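Putative lipoprotein (Clostridium perfringens ATCC 13124, PDB 4R7R) is of unknown function but is a putative lipoprotein with an alpha-beta fold that possibly takes part in lipid binding. Local coordinates at residues Y81-Y86 / I91-W96; E62-K67 / K102-L107; K12-L17 / I72-N77. All coordinates share one frame; numbering follows the deposited sequence.

All three contacts reach the same antiparallel sheet. Contact 1 is the hairpin near the middle of it, its centre about 5 Å from the centre of the chain. Contact 2 lies beside it, with centres about 9 Å apart. There Leu93 O and Asp103 N, 2.9 Å apart, probably form a hydrogen bond between neighbouring strands. Contact 3 borders the hairpin through its other strand, with Ile83 O 2.8 Å from Ile72 N, again a probable hydrogen bond. Its centre is about 10 Å from that of contact 1. Contacts 2 and 3 do not touch; their centres lie about 18 Å apart, on opposite sides of the chain's centre. None of the three contacts includes a bound ligand.

Contact 1: residues Y81-Y86 / I91-W96; sequences YVIDIY and ITLYPW
The Tyr94 ring has Val82 over one face and the oxygens Asp84 OD2 and Thr92 OG1 at its edge, in plane. Val82 CB makes a CH-pi contact 4.1 Å from the centroid of the Tyr94 ring. Val82 CG1 is anti to its own N (chi1 173°), which turns it to the hydroxyl end of the ring. It lies 3.6 Å from Tyr94 CZ. The Tyr81 ring carries Pro95 CA over one face, 4.0 Å from the ring centroid, and Leu93 CD2 at its edge. The Tyr86 ring has a water in plane at its edge, and Ile91 CA lies more loosely near the same plane.

The polar cluster lies on the Val82 and Tyr94 face. Tyr94 OH donates to Asp84 OD2 at 2.8 Å, on the syn side and 27° out of the carboxylate plane. Ring and carboxylate planes are 67° apart. Lys71 forms a salt bridge with Asp84 OD1 and a hydrogen bond with Tyr94 OH. The tyrosine hydroxyl is thus held by two partners, and the lysine probably offsets the buried acid. The water links Tyr86 OH with Thr92 OG1.

Ile83, Ile85, Ile91 and Leu93 occupy the other face. Their side chains run side by side. Ile83 CG2 is 3.7 Å from Ile91 CD1, and Ile85 CD1 is 3.7 Å from Ile91 CG2. Helix 116-125 touches this face at Ile83 and Ile85, and helix 9-17 touches it at Leu93.

Four backbone hydrogen bonds join the strands through the pairs Val82/Tyr94 and Asp84/Thr92. Val82 N to Tyr94 O measures 2.8 Å. Ile83/Leu93 and Ile85/Ile91 are non-hydrogen-bonded pairs. This is an antiparallel beta hairpin, set inside a sheet with helices against its apolar face, as in two-layer alpha-beta folds.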
loop_
_atom_site.group_PDB
_atom_site.type_symbol
_atom_site.label_atom_id
_atom_site.label_comp_id
_atom_site.label_asym_id
_atom_site.label_seq_id
_atom_site.Cartn_x
_atom_site.Cartn_y
_atom_site.Cartn_z
ATOM N N TYR A 81 -1.905 0.318 -9.209
ATOM C CA TYR A 81 -0.970 0.861 -8.248
ATOM C C TYR A 81 -0.332 -0.264 -7.434
ATOM O O TYR A 81 -0.859 -1.380 -7.340
ATOM C CB TYR A 81 -1.666 1.883 -7.342
ATOM C CG TYR A 81 -1.758 3.291 -7.937
ATOM C CD1 TYR A 81 -2.514 3.541 -9.076
ATOM C CD2 TYR A 81 -1.100 4.363 -7.345
ATOM C CE1 TYR A 81 -2.599 4.803 -9.616
ATOM C CE2 TYR A 81 -1.187 5.641 -7.873
ATOM C CZ TYR A 81 -1.931 5.855 -9.012
ATOM O OH TYR A 81 -2.014 7.127 -9.548
ATOM N N VAL A 82 0.813 0.042 -6.846
ATOM C CA VAL A 82 1.565 -0.936 -6.098
ATOM C C VAL A 82 1.826 -0.386 -4.706
ATOM O O VAL A 82 2.160 0.785 -4.545
ATOM C CB VAL A 82 2.904 -1.285 -6.816
ATOM C CG1 VAL A 82 3.766 -2.162 -5.960
ATOM C CG2 VAL A 82 2.631 -1.957 -8.156
ATOM N N ILE A 83 1.636 -1.228 -3.692
ATOM C CA ILE A 83 2.091 -0.893 -2.351
ATOM C C ILE A 83 3.104 -1.945 -1.890
ATOM O O ILE A 83 2.787 -3.146 -1.833
ATOM C CB ILE A 83 0.937 -0.820 -1.333
ATOM C CG1 ILE A 83 -0.202 0.050 -1.857
ATOM C CG2 ILE A 83 1.441 -0.288 0.013
ATOM C CD1 ILE A 83 -1.423 0.047 -0.957
ATOM N N ASP A 84 4.321 -1.509 -1.577
ATOM C CA ASP A 84 5.312 -2.435 -1.051
ATOM C C ASP A 84 5.238 -2.415 0.477
ATOM O O ASP A 84 5.230 -1.340 1.080
ATOM C CB ASP A 84 6.719 -2.078 -1.547
ATOM C CG ASP A 84 6.900 -2.326 -3.050
ATOM O OD1 ASP A 84 6.224 -3.231 -3.595
ATOM O OD2 ASP A 84 7.728 -1.628 -3.690
ATOM N N ILE A 85 5.169 -3.589 1.106
ATOM C CA ILE A 85 5.090 -3.657 2.565
ATOM C C ILE A 85 6.431 -4.044 3.213
ATOM O O ILE A 85 6.955 -5.138 2.975
ATOM C CB ILE A 85 4.006 -4.670 3.005
ATOM C CG1 ILE A 85 2.682 -4.393 2.275
ATOM C CG2 ILE A 85 3.837 -4.656 4.513
ATOM C CD1 ILE A 85 2.203 -2.977 2.449
ATOM N N TYR A 86 6.982 -3.150 4.032
ATOM C CA TYR A 86 8.212 -3.442 4.781
ATOM C C TYR A 86 7.956 -3.619 6.278
ATOM O O TYR A 86 6.804 -3.655 6.733
ATOM C CB TYR A 86 9.242 -2.330 4.580
ATOM C CG TYR A 86 9.603 -2.132 3.135
ATOM C CD1 TYR A 86 10.703 -2.777 2.575
ATOM C CD2 TYR A 86 8.822 -1.331 2.323
ATOM C CE1 TYR A 86 11.025 -2.613 1.254
ATOM C CE2 TYR A 86 9.133 -1.155 1.001
ATOM C CZ TYR A 86 10.237 -1.797 0.468
ATOM O OH TYR A 86 10.524 -1.611 -0.860
ATOM N N ILE A 91 5.712 1.574 4.427
ATOM C CA ILE A 91 5.246 1.112 3.124
ATOM C C ILE A 91 5.657 2.122 2.052
ATOM O O ILE A 91 5.997 3.263 2.369
ATOM C CB ILE A 91 3.709 0.926 3.079
ATOM C CG1 ILE A 91 3.011 2.280 3.047
ATOM C CG2 ILE A 91 3.189 0.107 4.261
ATOM C CD1 ILE A 91 1.552 2.177 2.704
ATOM N N THR A 92 5.654 1.696 0.790
ATOM C CA THR A 92 5.812 2.615 -0.328
ATOM C C THR A 92 4.632 2.404 -1.264
ATOM O O THR A 92 4.009 1.338 -1.257
ATOM C CB THR A 92 7.127 2.421 -1.116
ATOM O OG1 THR A 92 7.152 1.121 -1.725
ATOM C CG2 THR A 92 8.348 2.620 -0.213
ATOM N N LEU A 93 4.339 3.416 -2.070
ATOM C CA LEU A 93 3.131 3.440 -2.872
ATOM C C LEU A 93 3.422 4.201 -4.163
ATOM O O LEU A 93 3.956 5.333 -4.132
ATOM C CB LEU A 93 1.982 4.093 -2.084
ATOM C CG LEU A 93 0.533 3.950 -2.581
ATOM C CD1 LEU A 93 -0.438 4.250 -1.443
ATOM C CD2 LEU A 93 0.243 4.861 -3.775
ATOM N N TYR A 94 3.068 3.589 -5.295
ATOM C CA TYR A 94 3.407 4.162 -6.589
ATOM C C TYR A 94 2.615 3.496 -7.713
ATOM O O TYR A 94 2.130 2.366 -7.543
ATOM C CB TYR A 94 4.915 4.045 -6.836
ATOM C CG TYR A 94 5.488 2.647 -6.717
ATOM C CD1 TYR A 94 5.675 1.861 -7.846
ATOM C CD2 TYR A 94 5.864 2.122 -5.477
ATOM C CE1 TYR A 94 6.208 0.578 -7.753
ATOM C CE2 TYR A 94 6.400 0.856 -5.370
ATOM C CZ TYR A 94 6.574 0.082 -6.510
ATOM O OH TYR A 94 7.115 -1.187 -6.419
ATOM N N PRO A 95 2.454 4.203 -8.854
ATOM C CA PRO A 95 1.774 3.555 -9.977
ATOM C C PRO A 95 2.664 2.444 -10.505
ATOM O O PRO A 95 3.900 2.542 -10.400
ATOM C CB PRO A 95 1.581 4.688 -11.003
ATOM C CG PRO A 95 2.549 5.750 -10.617
ATOM C CD PRO A 95 2.853 5.590 -9.151
ATOM N N TRP A 96 2.052 1.399 -11.051
ATOM C CA TRP A 96 2.786 0.182 -11.397
ATOM C C TRP A 96 3.880 0.422 -12.437
ATOM O O TRP A 96 4.870 -0.296 -12.490
ATOM C CB TRP A 96 1.816 -0.878 -11.916
ATOM C CG TRP A 96 1.342 -0.573 -13.299
ATOM C CD1 TRP A 96 0.579 0.498 -13.692
ATOM C CD2 TRP A 96 1.619 -1.326 -14.484
ATOM N NE1 TRP A 96 0.361 0.447 -15.045
ATOM C CE2 TRP A 96 0.984 -0.661 -15.557
ATOM C CE3 TRP A 96 2.335 -2.499 -14.740
ATOM C CZ2 TRP A 96 1.041 -1.133 -16.871
ATOM C CZ3 TRP A 96 2.392 -2.975 -16.051
ATOM C CH2 TRP A 96 1.751 -2.289 -17.101
HETATM O O HOH W 1 9.495 -0.141 -2.919
#

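Contact 2: residues E62-K67 / K102-L107; sequences EALPNK and KDYLSL
Glu62 meets Tyr104 by its backbone. Glu62 N lies over one face of the Tyr104 ring, 3.6 Å above its plane and offset toward the rim. Its nearest ring atom is Tyr104 CE1, 3.7 Å from Glu62 N. Glu62 O is near the same corner, 3.8 Å from Tyr104 CE1. The ring therefore packs under a peptide chain and not under the carboxylate. The Glu62 side chain instead touches Leu90.

The apolar part is a single loose contact. Leu64 CD2 comes to the edge of the Tyr104 ring, near its plane, and ends 4.2 Å from CE1. One ring corner thus meets backbone from above and a methyl group from the rim. Tyr104 CG lies anti to its carbonyl carbon and beside its own N (chi1 -67°), and the ring extends from the strand toward the loop.

The charged group adds only a fringe contact. Lys102 is stretched out, and its NZ stops 4.4 Å from Leu64 CD1. Its side chain also touches Tyr94.

No hydrogen bond crosses between 62-67 and 102-107. The contact is small, with 161 Å² buried in all, and is partly open to solvent.

Strand 103-106 runs between strands 90-95 and 58-59 in the sheet. Tyr104 touches Thr92 on one neighbour and Ile59 on the other, and bonds by its backbone to Ile59. Residues 62-67 lie in the loop that runs from strand 58-59 to strand 70-75. On its way it passes Tyr86, which touches Leu64 and Pro65.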
loop_
_atom_site.group_PDB
_atom_site.type_symbol
_atom_site.label_atom_id
_atom_site.label_comp_id
_atom_site.label_asym_id
_atom_site.label_seq_id
_atom_site.Cartn_x
_atom_site.Cartn_y
_atom_site.Cartn_z
ATOM N N GLU A 62 13.648 7.146 1.791
ATOM C CA GLU A 62 14.611 6.432 2.616
ATOM C C GLU A 62 15.319 5.339 1.830
ATOM O O GLU A 62 14.770 4.812 0.862
ATOM C CB GLU A 62 13.923 5.787 3.812
ATOM C CG GLU A 62 13.468 6.728 4.902
ATOM C CD GLU A 62 12.998 5.961 6.126
ATOM O OE1 GLU A 62 12.910 4.713 6.037
ATOM O OE2 GLU A 62 12.735 6.596 7.172
ATOM N N ALA A 63 16.529 4.987 2.259
ATOM C CA ALA A 63 17.193 3.778 1.766
ATOM C C ALA A 63 16.374 2.563 2.192
ATOM O O ALA A 63 15.733 2.583 3.241
ATOM C CB ALA A 63 18.614 3.682 2.293
ATOM N N LEU A 64 16.376 1.506 1.389
ATOM C CA LEU A 64 15.452 0.409 1.656
ATOM C C LEU A 64 16.141 -0.931 1.830
ATOM O O LEU A 64 17.185 -1.175 1.237
ATOM C CB LEU A 64 14.414 0.307 0.535
ATOM C CG LEU A 64 13.409 1.454 0.431
ATOM C CD1 LEU A 64 12.647 1.376 -0.883
ATOM C CD2 LEU A 64 12.445 1.456 1.619
ATOM N N PRO A 65 15.547 -1.809 2.655
ATOM C CA PRO A 65 16.008 -3.197 2.734
ATOM C C PRO A 65 15.823 -3.860 1.385
ATOM O O PRO A 65 14.950 -3.439 0.625
ATOM C CB PRO A 65 15.101 -3.819 3.798
ATOM C CG PRO A 65 13.884 -2.949 3.817
ATOM C CD PRO A 65 14.368 -1.566 3.507
ATOM N N ASN A 66 16.626 -4.876 1.098
ATOM C CA ASN A 66 16.685 -5.458 -0.236
ATOM C C ASN A 66 15.322 -5.772 -0.856
ATOM O O ASN A 66 15.166 -5.690 -2.057
ATOM C CB ASN A 66 17.535 -6.726 -0.207
ATOM C CG ASN A 66 18.374 -6.883 -1.455
ATOM O OD1 ASN A 66 17.891 -7.343 -2.486
ATOM N ND2 ASN A 66 19.642 -6.495 -1.370
ATOM N N LYS A 67 14.325 -6.114 -0.050
ATOM C CA LYS A 67 13.000 -6.328 -0.621
ATOM C C LYS A 67 11.879 -6.236 0.405
ATOM O O LYS A 67 12.069 -6.554 1.582
ATOM C CB LYS A 67 12.936 -7.683 -1.344
ATOM C CG LYS A 67 12.965 -8.919 -0.461
ATOM C CD LYS A 67 13.044 -10.171 -1.325
ATOM C CE LYS A 67 13.239 -11.432 -0.498
ATOM N NZ LYS A 67 13.256 -12.641 -1.379
ATOM N N LYS A 102 8.594 7.085 -5.425
ATOM C CA LYS A 102 7.522 6.475 -4.669
ATOM C C LYS A 102 7.087 7.404 -3.549
ATOM O O LYS A 102 7.876 8.224 -3.094
ATOM C CB LYS A 102 7.979 5.133 -4.094
ATOM C CG LYS A 102 8.674 4.248 -5.102
ATOM C CD LYS A 102 9.440 3.133 -4.424
ATOM C CE LYS A 102 9.951 2.162 -5.475
ATOM N NZ LYS A 102 10.822 1.094 -4.923
ATOM N N ASP A 103 5.826 7.288 -3.138
ATOM C CA ASP A 103 5.360 7.811 -1.854
ATOM C C ASP A 103 5.918 6.954 -0.700
ATOM O O ASP A 103 5.982 5.722 -0.801
ATOM C CB ASP A 103 3.826 7.805 -1.787
ATOM C CG ASP A 103 3.175 9.049 -2.403
ATOM O OD1 ASP A 103 3.788 9.771 -3.243
ATOM O OD2 ASP A 103 2.003 9.291 -2.035
ATOM N N TYR A 104 6.309 7.592 0.397
ATOM C CA TYR A 104 6.768 6.857 1.574
ATOM C C TYR A 104 5.865 7.199 2.736
ATOM O O TYR A 104 5.653 8.386 3.041
ATOM C CB TYR A 104 8.234 7.187 1.916
ATOM C CG TYR A 104 9.237 6.711 0.884
ATOM C CD1 TYR A 104 10.074 5.617 1.143
ATOM C CD2 TYR A 104 9.350 7.353 -0.357
ATOM C CE1 TYR A 104 11.004 5.176 0.188
ATOM C CE2 TYR A 104 10.261 6.917 -1.322
ATOM C CZ TYR A 104 11.088 5.832 -1.047
ATOM O OH TYR A 104 11.987 5.410 -2.006
ATOM N N LEU A 105 5.342 6.173 3.397
ATOM C CA LEU A 105 4.478 6.389 4.541
ATOM C C LEU A 105 4.925 5.533 5.717
ATOM O O LEU A 105 5.331 4.387 5.527
ATOM C CB LEU A 105 3.020 6.068 4.203
ATOM C CG LEU A 105 2.340 6.620 2.944
ATOM C CD1 LEU A 105 2.755 5.894 1.687
ATOM C CD2 LEU A 105 0.832 6.509 3.099
ATOM N N SER A 106 4.861 6.101 6.920
ATOM C CA SER A 106 4.913 5.326 8.152
ATOM C C SER A 106 3.492 5.184 8.691
ATOM O O SER A 106 2.734 6.159 8.728
ATOM C CB SER A 106 5.813 5.994 9.191
ATOM O OG SER A 106 5.742 5.313 10.438
ATOM N N LEU A 107 3.135 3.974 9.116
ATOM C CA LEU A 107 1.763 3.670 9.533
ATOM C C LEU A 107 1.635 3.399 11.012
ATOM O O LEU A 107 0.710 2.716 11.424
ATOM C CB LEU A 107 1.222 2.447 8.776
ATOM C CG LEU A 107 1.204 2.563 7.255
ATOM C CD1 LEU A 107 0.499 1.363 6.603
ATOM C CD2 LEU A 107 0.543 3.862 6.861
#

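Contact 3: residues K12-L17 / I72-N77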
loop_
_atom_site.group_PDB
_atom_site.type_symbol
_atom_site.label_atom_id
_atom_site.label_comp_id
_atom_site.label_asym_id
_atom_site.label_seq_id
_atom_site.Cartn_x
_atom_site.Cartn_y
_atom_site.Cartn_z
ATOM N N LYS A 12 -2.573 10.643 -3.141
ATOM C CA LYS A 12 -3.668 11.527 -3.507
ATOM C C LYS A 12 -4.309 11.083 -4.829
ATOM O O LYS A 12 -5.537 11.090 -4.969
ATOM C CB LYS A 12 -3.156 12.969 -3.581
ATOM C CG LYS A 12 -4.024 13.932 -4.359
ATOM C CD LYS A 12 -3.588 15.363 -4.093
ATOM C CE LYS A 12 -3.519 15.625 -2.592
ATOM N NZ LYS A 12 -3.603 17.077 -2.260
ATOM N N ASN A 13 -3.483 10.665 -5.785
ATOM C CA ASN A 13 -3.997 10.191 -7.060
ATOM C C ASN A 13 -4.721 8.868 -6.928
ATOM O O ASN A 13 -5.766 8.662 -7.541
ATOM C CB ASN A 13 -2.870 10.079 -8.083
ATOM C CG ASN A 13 -2.451 11.435 -8.617
ATOM O OD1 ASN A 13 -3.202 12.410 -8.509
ATOM N ND2 ASN A 13 -1.252 11.510 -9.186
ATOM N N LEU A 14 -4.175 7.975 -6.117
ATOM C CA LEU A 14 -4.817 6.695 -5.903
ATOM C C LEU A 14 -6.140 6.933 -5.199
ATOM O O LEU A 14 -7.175 6.375 -5.580
ATOM C CB LEU A 14 -3.929 5.765 -5.082
ATOM C CG LEU A 14 -4.591 4.432 -4.745
ATOM C CD1 LEU A 14 -4.895 3.680 -6.029
ATOM C CD2 LEU A 14 -3.715 3.609 -3.813
ATOM N N SER A 15 -6.092 7.800 -4.191
ATOM C CA SER A 15 -7.247 8.122 -3.362
ATOM C C SER A 15 -8.422 8.625 -4.194
ATOM O O SER A 15 -9.566 8.255 -3.933
ATOM C CB SER A 15 -6.863 9.157 -2.306
ATOM O OG SER A 15 -7.988 9.562 -1.551
ATOM N N GLU A 16 -8.129 9.455 -5.197
ATOM C CA GLU A 16 -9.144 9.929 -6.138
ATOM C C GLU A 16 -9.696 8.787 -6.992
ATOM O O GLU A 16 -10.890 8.743 -7.302
ATOM C CB GLU A 16 -8.568 11.026 -7.041
ATOM C CG GLU A 16 -9.328 11.244 -8.357
ATOM C CD GLU A 16 -10.683 11.923 -8.169
ATOM O OE1 GLU A 16 -10.865 12.605 -7.136
ATOM O OE2 GLU A 16 -11.566 11.777 -9.052
ATOM N N LEU A 17 -8.826 7.855 -7.360
ATOM C CA LEU A 17 -9.237 6.726 -8.182
ATOM C C LEU A 17 -10.058 5.676 -7.409
ATOM O O LEU A 17 -11.024 5.144 -7.952
ATOM C CB LEU A 17 -8.007 6.083 -8.822
ATOM C CG LEU A 17 -7.307 6.964 -9.853
ATOM C CD1 LEU A 17 -5.968 6.363 -10.239
ATOM C CD2 LEU A 17 -8.181 7.124 -11.064
ATOM N N ILE A 72 1.431 -5.491 -2.704
ATOM C CA ILE A 72 0.009 -5.344 -2.961
ATOM C C ILE A 72 -0.262 -4.710 -4.349
ATOM O O ILE A 72 0.139 -3.567 -4.626
ATOM C CB ILE A 72 -0.640 -4.497 -1.846
ATOM C CG1 ILE A 72 -0.396 -5.149 -0.472
ATOM C CG2 ILE A 72 -2.124 -4.280 -2.123
ATOM C CD1 ILE A 72 -1.081 -4.445 0.750
ATOM N N PHE A 73 -0.932 -5.458 -5.222
ATOM C CA PHE A 73 -1.313 -4.942 -6.536
ATOM C C PHE A 73 -2.758 -4.510 -6.523
ATOM O O PHE A 73 -3.667 -5.338 -6.408
ATOM C CB PHE A 73 -1.076 -5.985 -7.631
ATOM C CG PHE A 73 0.370 -6.271 -7.856
ATOM C CD1 PHE A 73 1.141 -5.421 -8.626
ATOM C CD2 PHE A 73 0.980 -7.359 -7.245
ATOM C CE1 PHE A 73 2.488 -5.662 -8.825
ATOM C CE2 PHE A 73 2.322 -7.607 -7.438
ATOM C CZ PHE A 73 3.083 -6.750 -8.230
ATOM N N ILE A 74 -2.965 -3.203 -6.612
ATOM C CA ILE A 74 -4.308 -2.651 -6.639
ATOM C C ILE A 74 -4.685 -2.380 -8.086
ATOM O O ILE A 74 -4.097 -1.523 -8.761
ATOM C CB ILE A 74 -4.423 -1.373 -5.813
ATOM C CG1 ILE A 74 -4.003 -1.647 -4.372
ATOM C CG2 ILE A 74 -5.845 -0.853 -5.847
ATOM C CD1 ILE A 74 -3.839 -0.393 -3.548
ATOM N N ASP A 75 -5.646 -3.154 -8.565
ATOM C CA ASP A 75 -6.049 -3.106 -9.956
ATOM C C ASP A 75 -7.357 -2.347 -10.050
ATOM O O ASP A 75 -8.414 -2.870 -9.704
ATOM C CB ASP A 75 -6.188 -4.527 -10.532
ATOM C CG ASP A 75 -4.968 -5.415 -10.230
ATOM O OD1 ASP A 75 -3.946 -5.251 -10.934
ATOM O OD2 ASP A 75 -5.022 -6.270 -9.297
ATOM N N LEU A 76 -7.277 -1.093 -10.477
ATOM C CA LEU A 76 -8.477 -0.312 -10.755
ATOM C C LEU A 76 -8.875 -0.558 -12.206
ATOM O O LEU A 76 -8.275 -1.401 -12.879
ATOM C CB LEU A 76 -8.250 1.178 -10.492
ATOM C CG LEU A 76 -7.693 1.527 -9.107
ATOM C CD1 LEU A 76 -6.245 1.985 -9.210
ATOM C CD2 LEU A 76 -8.544 2.582 -8.431
ATOM N N ASN A 77 -9.881 0.166 -12.682
ATOM C CA ASN A 77 -10.360 -0.009 -14.049
ATOM C C ASN A 77 -9.229 0.095 -15.085
ATOM O O ASN A 77 -8.903 -0.882 -15.760
ATOM C CB ASN A 77 -11.468 1.014 -14.361
ATOM C CG ASN A 77 -12.877 0.435 -14.190
ATOM O OD1 ASN A 77 -13.390 -0.256 -15.076
ATOM N ND2 ASN A 77 -13.509 0.727 -13.054
#
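Leu76 reaches from just beyond the strand end to two leucines one helical turn apart, Leu14 and Leu17. Its two methyl groups go to different places. Leu76 CD1 meets the tip of Leu14, 3.8 Å from Leu14 CD1. Leu76 CD2 presses on the base of Leu17, 3.6 Å from Leu17 CB and equally near Leu17 C. The bump is the forked end of Leu76. The hollow is the shallow dip between the Leu14 side chain and the backbone of Leu17.

Leu14 answers with a fork of its own. Its CG is anti to the backbone N (chi1 176°), which carries both methyls toward the sheet. Leu14 CD1 is taken up by Leu76. Leu14 CD2 leans to Ile74 and lies 4.0 Å from Ile74 CD1. The leucine end thus rests across two side chains two residues apart in the strand segment, with one branch for each. Leu14 crosses Ile74 at about a right angle and Leu76 at a slant.

All three meetings are carbon to carbon, and no hydrogen bond joins 12-17 to 72-77. The two forks touch through one methyl each, and the area is modest, at 182 Å² summed over both sides. The backbones stay well apart: the nearest CA atoms, Leu17 CA and Leu76 CA, are 7.5 Å from each other. Leu14 and Ile74 are buried, whereas Leu17 is exposed at the margin.

Helix 9-17 lies against the sheet face that bears Ile74 and Ile83, and Leu14 also touches Tyr81 of strand 80-85. Strand 70-75 runs between strands 24-29 and 80-85. Helix 116-125 meets the same face farther back along the strand, where Leu116 and Cys120 touch Ile72.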